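Local coordinates for CCHC-type domain-containing protein (Trypanosoma brucei brucei, PDB 7C4C) that probably acts as a 3'-5' RNA exonuclease, an RNase D-like enzyme that binds metal ions and nucleotides and carries zinc knuckles, at residues R17-H22 with V69-D74. Residues are numbered along the deposited sequence; the frame is centred on the assembly and turned at random.
With ZN (zinc ion), chain D.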
loop_
_atom_site.group_PDB
_atom_site.type_symbol
_atom_site.label_atom_id
_atom_site.label_comp_id
_atom_site.label_asym_id
_atom_site.label_seq_id
_atom_site.Cartn_x
_atom_site.Cartn_y
_atom_site.Cartn_z
ATOM N N ARG A 17 -7.943 20.361 -10.465
ATOM C CA ARG A 17 -8.542 21.259 -11.444
ATOM C C ARG A 17 -9.893 20.692 -11.851
ATOM O O ARG A 17 -9.966 19.587 -12.398
ATOM C CB ARG A 17 -7.635 21.419 -12.664
ATOM C CG ARG A 17 -7.626 22.818 -13.218
ATOM C CD ARG A 17 -6.216 23.250 -13.569
ATOM N NE ARG A 17 -5.842 22.851 -14.920
ATOM C CZ ARG A 17 -4.617 22.986 -15.424
ATOM N NH1 ARG A 17 -3.640 23.495 -14.675
ATOM N NH2 ARG A 17 -4.368 22.603 -16.671
ATOM N N VAL A 18 -10.965 21.432 -11.591
ATOM C CA VAL A 18 -12.289 20.952 -11.960
ATOM C C VAL A 18 -12.462 21.106 -13.463
ATOM O O VAL A 18 -12.290 22.198 -14.008
ATOM C CB VAL A 18 -13.395 21.690 -11.201
ATOM C CG1 VAL A 18 -14.712 20.978 -11.419
ATOM C CG2 VAL A 18 -13.068 21.755 -9.733
ATOM N N VAL A 19 -12.797 20.011 -14.128
ATOM C CA VAL A 19 -13.055 19.980 -15.561
ATOM C C VAL A 19 -14.561 19.812 -15.732
ATOM O O VAL A 19 -15.082 18.695 -15.618
ATOM C CB VAL A 19 -12.284 18.846 -16.246
ATOM C CG1 VAL A 19 -12.559 18.828 -17.718
ATOM C CG2 VAL A 19 -10.798 18.971 -15.960
ATOM N N ASP A 20 -15.269 20.919 -15.999
ATOM C CA ASP A 20 -16.727 20.917 -16.098
ATOM C C ASP A 20 -17.254 21.634 -17.332
ATOM O O ASP A 20 -18.448 21.958 -17.372
ATOM C CB ASP A 20 -17.370 21.560 -14.862
ATOM C CG ASP A 20 -16.792 22.924 -14.556
ATOM O OD1 ASP A 20 -16.018 23.452 -15.391
ATOM O OD2 ASP A 20 -17.105 23.468 -13.473
ATOM N N THR A 21 -16.406 21.924 -18.313
ATOM C CA THR A 21 -16.846 22.525 -19.561
ATOM C C THR A 21 -16.078 21.874 -20.691
ATOM O O THR A 21 -14.984 21.338 -20.497
ATOM C CB THR A 21 -16.603 24.033 -19.626
ATOM O OG1 THR A 21 -15.209 24.288 -19.409
ATOM C CG2 THR A 21 -17.439 24.765 -18.573
ATOM N N HIS A 22 -16.666 21.944 -21.882
ATOM C CA HIS A 22 -16.059 21.323 -23.051
ATOM C C HIS A 22 -14.673 21.900 -23.342
ATOM O O HIS A 22 -13.752 21.164 -23.728
ATOM C CB HIS A 22 -16.981 21.507 -24.249
ATOM C CG HIS A 22 -16.630 20.630 -25.398
ATOM N ND1 HIS A 22 -16.798 21.013 -26.711
ATOM C CD2 HIS A 22 -16.107 19.383 -25.431
ATOM C CE1 HIS A 22 -16.396 20.034 -27.504
ATOM N NE2 HIS A 22 -15.981 19.032 -26.751
ATOM N N VAL A 69 -0.848 17.830 -11.879
ATOM C CA VAL A 69 -2.201 18.326 -11.690
ATOM C C VAL A 69 -3.125 17.127 -11.609
ATOM O O VAL A 69 -2.893 16.095 -12.241
ATOM C CB VAL A 69 -2.627 19.279 -12.835
ATOM C CG1 VAL A 69 -2.600 18.548 -14.178
ATOM C CG2 VAL A 69 -4.017 19.835 -12.585
ATOM N N VAL A 70 -4.171 17.262 -10.810
ATOM C CA VAL A 70 -5.225 16.265 -10.714
ATOM C C VAL A 70 -6.439 16.828 -11.435
ATOM O O VAL A 70 -6.965 17.883 -11.048
ATOM C CB VAL A 70 -5.559 15.948 -9.252
ATOM C CG1 VAL A 70 -6.846 15.174 -9.193
ATOM C CG2 VAL A 70 -4.416 15.196 -8.604
ATOM N N PHE A 71 -6.869 16.151 -12.497
ATOM C CA PHE A 71 -8.095 16.530 -13.184
ATOM C C PHE A 71 -9.293 15.880 -12.508
ATOM O O PHE A 71 -9.300 14.665 -12.287
ATOM C CB PHE A 71 -8.043 16.124 -14.647
ATOM C CG PHE A 71 -6.986 16.821 -15.409
ATOM C CD1 PHE A 71 -7.103 18.162 -15.701
ATOM C CD2 PHE A 71 -5.865 16.141 -15.833
ATOM C CE1 PHE A 71 -6.103 18.821 -16.412
ATOM C CE2 PHE A 71 -4.868 16.790 -16.545
ATOM C CZ PHE A 71 -4.993 18.133 -16.830
ATOM N N LEU A 72 -10.290 16.691 -12.162
ATOM C CA LEU A 72 -11.568 16.195 -11.654
ATOM C C LEU A 72 -12.638 16.461 -12.710
ATOM O O LEU A 72 -13.177 17.571 -12.794
ATOM C CB LEU A 72 -11.945 16.838 -10.324
ATOM C CG LEU A 72 -10.964 16.800 -9.151
ATOM C CD1 LEU A 72 -11.578 17.453 -7.899
ATOM C CD2 LEU A 72 -10.479 15.381 -8.832
ATOM N N PHE A 73 -12.948 15.427 -13.495
ATOM C CA PHE A 73 -13.941 15.504 -14.559
ATOM C C PHE A 73 -15.343 15.456 -13.963
ATOM O O PHE A 73 -15.779 14.407 -13.465
ATOM C CB PHE A 73 -13.730 14.362 -15.549
ATOM C CG PHE A 73 -12.417 14.426 -16.260
ATOM C CD1 PHE A 73 -12.222 15.323 -17.290
ATOM C CD2 PHE A 73 -11.364 13.613 -15.874
ATOM C CE1 PHE A 73 -11.009 15.381 -17.957
ATOM C CE2 PHE A 73 -10.139 13.666 -16.544
ATOM C CZ PHE A 73 -9.966 14.547 -17.584
ATOM N N ASP A 74 -16.056 16.590 -14.028
ATOM C CA ASP A 74 -17.450 16.674 -13.595
ATOM C C ASP A 74 -18.313 16.004 -14.659
ATOM O O ASP A 74 -18.995 16.655 -15.457
ATOM C CB ASP A 74 -17.859 18.128 -13.374
ATOM C CG ASP A 74 -19.260 18.266 -12.771
ATOM O OD1 ASP A 74 -20.025 17.267 -12.776
ATOM O OD2 ASP A 74 -19.599 19.389 -12.309
HETATM ZN ZN ZN D . -15.489 17.143 -28.059
#
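Val-69 CG2 lies over one face of the Arg-17 guanidinium, near its rim, and touches Arg-17 CB at 4.0 Å; a branched apolar residue suits the aliphatic part of a long chain whose charged end pairs with Glu-27. Val-70, itself bonded through its backbone to Pro-15, carries the parallel pairing on, its O accepting Arg-17 N at 2.7 Å. The large apolar ring of Phe-71 suits the buried layer between sheet and helix 22-33; its CD1 meets Val-19 CG2 at 3.8 Å. Leu-72 points to the opposite face, its apolar side chain suiting the buried packing on Leu-185, while its N binds Arg-17 O almost straight (178°) and its O takes Val-19 N from above the carbonyl plane. The side chain of Phe-73 lies beside that of Val-19, whose CG1, anti to the backbone N (chi1 -180°), reaches CD1 at 3.5 Å; the compact, branched valine can touch both rings. Asp-74 N bonds Val-19 O at 2.8 Å. Its short carboxylate suits the N-cap of the next helix, and OD2 also hydrogen-bonds Thr-77 OG1 and salt-bridges Arg-178, probably stabilising its charge despite nearby Asp-20. Four backbone bonds and the valine-phenylalanine contacts thus fix the outermost strand, from which the helix bearing zinc-binding His-22 departs.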